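Beta-galactosidase (Trichoderma reesei, PDB 3OG2) probably hydrolyses terminal non-reducing beta-D-galactose residues from beta-D-galactosides, as an N-glycosylated member of glycoside hydrolase family 35. Local coordinates at residues Ser905-Ala919 with Lys930-Val943. Residues are numbered along the deposited sequence; the frame is centred on the assembly and turned at random.
Sequences SFVFDNATAAAPYRA and KYVSNIGPQTEFPV. With NAG (2-acetamido-2-deoxy-beta-D-glucopyranose), chain C; NAG (2-acetamido-2-deoxy-beta-D-glucopyranose), chain B.
F908 lies flat on Y931 in an offset stack, ring centres 4.3 Å apart and planes 11° from parallel, the two side chains running in opposite directions so that the CB of each sits over the other's ring. With chi1 at 178°, the Y931 side chain swings away from its own backbone N and lays its ring face against F908. Two more aromatics complete the cluster: F941 CE1 comes within 3.7 Å of F908 CD1, the rings oblique, and Y917 brings its OH to 3.3 Å from CE2 of Y931. One water ties the Y917 and Y931 hydroxyls to the carbonyl of D909.

S933 grips Y917 twice. Its N bonds to the Y917 carbonyl, its OG accepts from Y917 N (2.9 Å), and its CB rests over the Y917 ring. The S933 carbonyl takes the N2 hydrogen of the first GlcNAc, which is attached through ND2 of N910; the acetyl methyl C8 of that sugar touches Y931 CE1 at 3.3 Å. The sugar thus joins the loop of N910 to the turn of S933.

At the far end, S905 OG donates to E940 OE2 (2.7 Å), beside the antiparallel pair F906-F941. Strand 905-908 pairs with 940-943 and, on its other edge, with 973-977, whereas 917-919 and 930-932 belong to a hairpin in a separate antiparallel sheet. The aromatics join these two antiparallel sheets, with F906 and F941 reaching L921 of that hairpin.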
loop_
_atom_site.group_PDB
_atom_site.type_symbol
_atom_site.label_atom_id
_atom_site.label_comp_id
_atom_site.label_asym_id
_atom_site.label_seq_id
_atom_site.Cartn_x
_atom_site.Cartn_y
_atom_site.Cartn_z
ATOM N N SER A 905 13.274 9.968 8.864
ATOM C CA SER A 905 12.441 10.782 8.003
ATOM C C SER A 905 12.923 12.209 8.069
ATOM O O SER A 905 13.628 12.576 9.025
ATOM C CB SER A 905 10.970 10.782 8.460
ATOM O OG SER A 905 10.945 11.073 9.848
ATOM N N PHE A 906 12.611 12.964 7.069
ATOM C CA PHE A 906 12.987 14.371 6.957
ATOM C C PHE A 906 11.775 15.223 7.272
ATOM O O PHE A 906 10.753 15.029 6.648
ATOM C CB PHE A 906 13.521 14.717 5.570
ATOM C CG PHE A 906 14.833 14.014 5.272
ATOM C CD1 PHE A 906 14.826 12.700 4.845
ATOM C CD2 PHE A 906 16.027 14.694 5.427
ATOM C CE1 PHE A 906 16.035 12.043 4.599
ATOM C CE2 PHE A 906 17.233 14.029 5.191
ATOM C CZ PHE A 906 17.225 12.719 4.768
ATOM N N VAL A 907 11.914 16.158 8.233
ATOM C CA VAL A 907 10.728 16.903 8.672
ATOM C C VAL A 907 10.876 18.388 8.406
ATOM O O VAL A 907 11.859 18.985 8.927
ATOM C CB VAL A 907 10.423 16.727 10.173
ATOM C CG1 VAL A 907 9.201 17.511 10.632
ATOM C CG2 VAL A 907 10.192 15.237 10.427
ATOM N N PHE A 908 9.962 18.981 7.672
ATOM C CA PHE A 908 9.925 20.403 7.416
ATOM C C PHE A 908 9.036 21.045 8.497
ATOM O O PHE A 908 7.946 20.546 8.780
ATOM C CB PHE A 908 9.249 20.629 6.048
ATOM C CG PHE A 908 10.116 20.285 4.841
ATOM C CD1 PHE A 908 10.336 18.967 4.447
ATOM C CD2 PHE A 908 10.741 21.248 4.065
ATOM C CE1 PHE A 908 11.131 18.658 3.332
ATOM C CE2 PHE A 908 11.504 20.983 2.956
ATOM C CZ PHE A 908 11.697 19.679 2.576
ATOM N N ASP A 909 9.524 22.181 9.011
ATOM C CA ASP A 909 8.734 22.975 9.961
ATOM C C ASP A 909 7.768 23.877 9.204
ATOM O O ASP A 909 8.205 24.608 8.310
ATOM C CB ASP A 909 9.705 23.796 10.813
ATOM C CG ASP A 909 9.212 24.596 11.974
ATOM O OD1 ASP A 909 7.991 24.578 12.213
ATOM O OD2 ASP A 909 10.027 25.241 12.672
ATOM N N ASN A 910 6.489 23.845 9.485
ATOM C CA ASN A 910 5.593 24.700 8.719
ATOM C C ASN A 910 5.173 25.890 9.569
ATOM O O ASN A 910 4.307 25.717 10.447
ATOM C CB ASN A 910 4.356 23.938 8.273
ATOM C CG ASN A 910 3.436 24.805 7.461
ATOM O OD1 ASN A 910 3.843 25.848 6.908
ATOM N ND2 ASN A 910 2.172 24.416 7.357
ATOM N N ALA A 911 5.822 27.037 9.280
ATOM C CA ALA A 911 5.661 28.271 10.054
ATOM C C ALA A 911 4.548 29.167 9.507
ATOM O O ALA A 911 4.674 29.639 8.388
ATOM C CB ALA A 911 6.945 29.086 10.116
ATOM N N THR A 912 3.518 29.371 10.312
ATOM C CA THR A 912 2.204 29.834 9.897
ATOM C C THR A 912 2.396 31.101 9.094
ATOM O O THR A 912 1.793 31.379 8.061
ATOM C CB THR A 912 1.234 30.110 11.054
ATOM O OG1 THR A 912 0.062 29.278 10.911
ATOM C CG2 THR A 912 0.708 31.541 11.066
ATOM N N ALA A 913 3.325 31.899 9.658
ATOM C CA ALA A 913 3.411 33.112 8.836
ATOM C C ALA A 913 4.692 32.981 8.045
ATOM O O ALA A 913 5.759 33.350 8.560
ATOM C CB ALA A 913 3.291 34.366 9.679
ATOM N N ALA A 914 4.514 32.434 6.831
ATOM C CA ALA A 914 5.711 32.409 6.005
ATOM C C ALA A 914 5.282 32.405 4.538
ATOM O O ALA A 914 4.280 31.793 4.152
ATOM C CB ALA A 914 6.598 31.267 6.421
ATOM N N ALA A 915 6.061 33.131 3.761
ATOM C CA ALA A 915 5.911 33.157 2.310
ATOM C C ALA A 915 5.878 31.730 1.746
ATOM O O ALA A 915 6.568 30.802 2.183
ATOM C CB ALA A 915 7.029 33.951 1.679
ATOM N N PRO A 916 5.028 31.571 0.743
ATOM C CA PRO A 916 4.810 30.258 0.154
ATOM C C PRO A 916 5.962 29.736 -0.698
ATOM O O PRO A 916 6.601 30.506 -1.441
ATOM C CB PRO A 916 3.568 30.488 -0.730
ATOM C CG PRO A 916 3.656 31.956 -1.054
ATOM C CD PRO A 916 4.205 32.656 0.152
ATOM N N TYR A 917 6.234 28.423 -0.577
ATOM C CA TYR A 917 7.253 27.828 -1.408
ATOM C C TYR A 917 6.915 26.345 -1.659
ATOM O O TYR A 917 6.119 25.763 -0.933
ATOM C CB TYR A 917 8.649 27.944 -0.793
ATOM C CG TYR A 917 8.895 27.160 0.485
ATOM C CD1 TYR A 917 8.510 27.676 1.728
ATOM C CD2 TYR A 917 9.527 25.941 0.438
ATOM C CE1 TYR A 917 8.743 26.963 2.887
ATOM C CE2 TYR A 917 9.767 25.228 1.605
ATOM C CZ TYR A 917 9.385 25.729 2.810
ATOM O OH TYR A 917 9.650 25.004 3.949
ATOM N N ARG A 918 7.615 25.877 -2.696
ATOM C CA ARG A 918 7.544 24.452 -3.020
ATOM C C ARG A 918 8.952 23.909 -2.883
ATOM O O ARG A 918 9.908 24.638 -3.219
ATOM C CB ARG A 918 7.004 24.217 -4.447
ATOM C CG ARG A 918 5.630 24.900 -4.557
ATOM C CD ARG A 918 5.080 24.847 -5.963
ATOM N NE ARG A 918 4.687 23.520 -6.484
ATOM C CZ ARG A 918 3.477 23.021 -6.407
ATOM N NH1 ARG A 918 2.511 23.700 -5.770
ATOM N NH2 ARG A 918 3.230 21.829 -6.932
ATOM N N ALA A 919 9.123 22.720 -2.378
ATOM C CA ALA A 919 10.468 22.153 -2.268
ATOM C C ALA A 919 10.421 20.712 -2.772
ATOM O O ALA A 919 9.371 20.023 -2.735
ATOM C CB ALA A 919 10.942 22.151 -0.805
ATOM N N LYS A 930 7.814 15.898 -2.427
ATOM C CA LYS A 930 7.360 17.151 -2.949
ATOM C C LYS A 930 6.608 17.789 -1.783
ATOM O O LYS A 930 5.610 17.315 -1.306
ATOM C CB LYS A 930 6.421 16.907 -4.165
ATOM C CG LYS A 930 5.923 18.220 -4.754
ATOM C CD LYS A 930 5.382 18.057 -6.181
ATOM C CE LYS A 930 6.469 18.125 -7.230
ATOM N NZ LYS A 930 5.966 18.107 -8.637
ATOM N N TYR A 931 7.160 18.919 -1.343
ATOM C CA TYR A 931 6.640 19.664 -0.208
ATOM C C TYR A 931 6.024 20.945 -0.726
ATOM O O TYR A 931 6.664 21.678 -1.471
ATOM C CB TYR A 931 7.815 20.007 0.734
ATOM C CG TYR A 931 7.362 20.831 1.932
ATOM C CD1 TYR A 931 6.675 20.192 2.963
ATOM C CD2 TYR A 931 7.600 22.183 2.003
ATOM C CE1 TYR A 931 6.237 20.928 4.070
ATOM C CE2 TYR A 931 7.199 22.972 3.089
ATOM C CZ TYR A 931 6.520 22.309 4.110
ATOM O OH TYR A 931 6.088 23.014 5.213
ATOM N N VAL A 932 4.793 21.245 -0.303
ATOM C CA VAL A 932 4.103 22.396 -0.830
ATOM C C VAL A 932 3.608 23.180 0.381
ATOM O O VAL A 932 2.625 22.828 1.037
ATOM C CB VAL A 932 2.938 22.046 -1.802
ATOM C CG1 VAL A 932 2.255 23.335 -2.257
ATOM C CG2 VAL A 932 3.468 21.246 -2.996
ATOM N N SER A 933 4.324 24.271 0.669
ATOM C CA SER A 933 4.192 24.858 2.017
ATOM C C SER A 933 2.813 25.473 2.236
ATOM O O SER A 933 2.341 25.548 3.387
ATOM C CB SER A 933 5.309 25.891 2.269
ATOM O OG SER A 933 4.953 27.144 1.659
ATOM N N ASN A 934 2.151 25.903 1.147
ATOM C CA ASN A 934 0.861 26.594 1.269
ATOM C C ASN A 934 -0.309 25.661 0.946
ATOM O O ASN A 934 -1.431 26.142 0.908
ATOM C CB ASN A 934 0.814 27.835 0.356
ATOM C CG ASN A 934 0.988 27.458 -1.115
ATOM O OD1 ASN A 934 1.772 26.603 -1.468
ATOM N ND2 ASN A 934 0.211 28.117 -1.999
ATOM N N ILE A 935 -0.065 24.352 0.757
ATOM C CA ILE A 935 -1.146 23.432 0.431
ATOM C C ILE A 935 -1.109 22.214 1.361
ATOM O O ILE A 935 -2.160 21.828 1.930
ATOM C CB ILE A 935 -1.100 22.969 -1.029
ATOM C CG1 ILE A 935 -1.170 24.201 -1.948
ATOM C CG2 ILE A 935 -2.239 21.961 -1.288
ATOM C CD1 ILE A 935 -1.189 23.846 -3.455
ATOM N N GLY A 936 0.038 21.576 1.586
ATOM C CA GLY A 936 0.103 20.489 2.550
ATOM C C GLY A 936 -0.536 19.215 2.042
ATOM O O GLY A 936 -0.911 19.103 0.861
ATOM N N PRO A 937 -0.730 18.205 2.896
ATOM C CA PRO A 937 -0.491 18.285 4.348
ATOM C C PRO A 937 0.840 17.717 4.789
ATOM O O PRO A 937 1.154 17.724 5.998
ATOM C CB PRO A 937 -1.599 17.346 4.880
ATOM C CG PRO A 937 -1.585 16.244 3.858
ATOM C CD PRO A 937 -1.354 16.903 2.516
ATOM N N GLN A 938 1.630 17.163 3.849
ATOM C CA GLN A 938 2.826 16.426 4.333
ATOM C C GLN A 938 3.981 17.302 4.806
ATOM O O GLN A 938 4.429 18.166 4.043
ATOM C CB GLN A 938 3.294 15.491 3.200
ATOM C CG GLN A 938 4.399 14.531 3.696
ATOM C CD GLN A 938 4.668 13.417 2.723
ATOM O OE1 GLN A 938 4.199 13.411 1.555
ATOM N NE2 GLN A 938 5.439 12.431 3.179
ATOM N N THR A 939 4.454 17.034 6.011
ATOM C CA THR A 939 5.640 17.722 6.530
ATOM C C THR A 939 6.755 16.734 6.841
ATOM O O THR A 939 7.914 17.117 6.936
ATOM C CB THR A 939 5.329 18.495 7.830
ATOM O OG1 THR A 939 4.653 17.611 8.764
ATOM C CG2 THR A 939 4.427 19.708 7.576
ATOM N N GLU A 940 6.428 15.436 6.998
ATOM C CA GLU A 940 7.412 14.411 7.388
ATOM C C GLU A 940 7.547 13.432 6.242
ATOM O O GLU A 940 6.530 12.824 5.801
ATOM C CB GLU A 940 6.941 13.749 8.676
ATOM C CG GLU A 940 7.827 12.546 9.047
ATOM C CD GLU A 940 7.684 12.120 10.476
ATOM O OE1 GLU A 940 6.904 12.698 11.257
ATOM O OE2 GLU A 940 8.398 11.161 10.860
ATOM N N PHE A 941 8.768 13.249 5.745
ATOM C CA PHE A 941 9.100 12.491 4.533
ATOM C C PHE A 941 9.981 11.311 4.881
ATOM O O PHE A 941 11.199 11.502 5.018
ATOM C CB PHE A 941 9.818 13.412 3.495
ATOM C CG PHE A 941 8.832 14.469 3.011
ATOM C CD1 PHE A 941 8.632 15.654 3.675
ATOM C CD2 PHE A 941 8.076 14.221 1.837
ATOM C CE1 PHE A 941 7.723 16.628 3.200
ATOM C CE2 PHE A 941 7.197 15.196 1.341
ATOM C CZ PHE A 941 7.007 16.374 2.023
ATOM N N PRO A 942 9.417 10.126 5.080
ATOM C CA PRO A 942 10.264 8.956 5.424
ATOM C C PRO A 942 11.053 8.548 4.197
ATOM O O PRO A 942 10.576 8.678 3.036
ATOM C CB PRO A 942 9.249 7.856 5.739
ATOM C CG PRO A 942 8.014 8.266 5.014
ATOM C CD PRO A 942 7.993 9.773 5.033
ATOM N N VAL A 943 12.256 8.050 4.405
ATOM C CA VAL A 943 13.133 7.550 3.342
ATOM C C VAL A 943 13.681 6.235 3.822
ATOM O O VAL A 943 14.244 6.242 4.906
ATOM C CB VAL A 943 14.236 8.549 2.970
ATOM C CG1 VAL A 943 15.062 7.967 1.834
ATOM C CG2 VAL A 943 13.590 9.895 2.598
HETATM C C1 NAG C . 1.268 25.053 6.447
HETATM C C2 NAG C . 0.481 23.932 5.746
HETATM C C3 NAG C . -0.586 24.586 4.857
HETATM C C4 NAG C . -1.499 25.506 5.682
HETATM C C5 NAG C . -0.634 26.482 6.517
HETATM C C6 NAG C . -1.481 27.307 7.481
HETATM C C7 NAG C . 1.784 21.950 5.154
HETATM C C8 NAG C . 2.996 21.451 4.379
HETATM N N2 NAG C . 1.424 23.195 4.891
HETATM O O3 NAG C . -1.325 23.568 4.206
HETATM O O4 NAG C . -2.249 26.303 4.781
HETATM O O5 NAG C . 0.350 25.780 7.248
HETATM O O6 NAG C . -0.626 28.347 8.001
HETATM O O7 NAG C . 1.231 21.262 5.993
HETATM C C1 NAG B . -3.517 26.098 4.626
HETATM C C2 NAG B . -4.150 27.293 3.901
HETATM C C3 NAG B . -5.638 27.019 3.668
HETATM C C4 NAG B . -5.811 25.700 2.903
HETATM C C5 NAG B . -5.041 24.580 3.630
HETATM C C6 NAG B . -5.130 23.208 2.948
HETATM C C7 NAG B . -3.340 29.486 4.456
HETATM C C8 NAG B . -3.172 30.487 5.567
HETATM N N2 NAG B . -4.152 28.468 4.777
HETATM O O3 NAG B . -6.147 28.075 2.861
HETATM O O4 NAG B . -7.192 25.420 2.928
HETATM O O5 NAG B . -3.686 24.948 3.804
HETATM O O6 NAG B . -4.499 23.273 1.669
HETATM O O7 NAG B . -2.381 29.245 3.700
HETATM O O HOH W 1 7.636 25.253 5.749
HETATM O O HOH W 2 5.166 28.858 3.801
HETATM O O HOH W 3 2.380 26.058 -4.218
#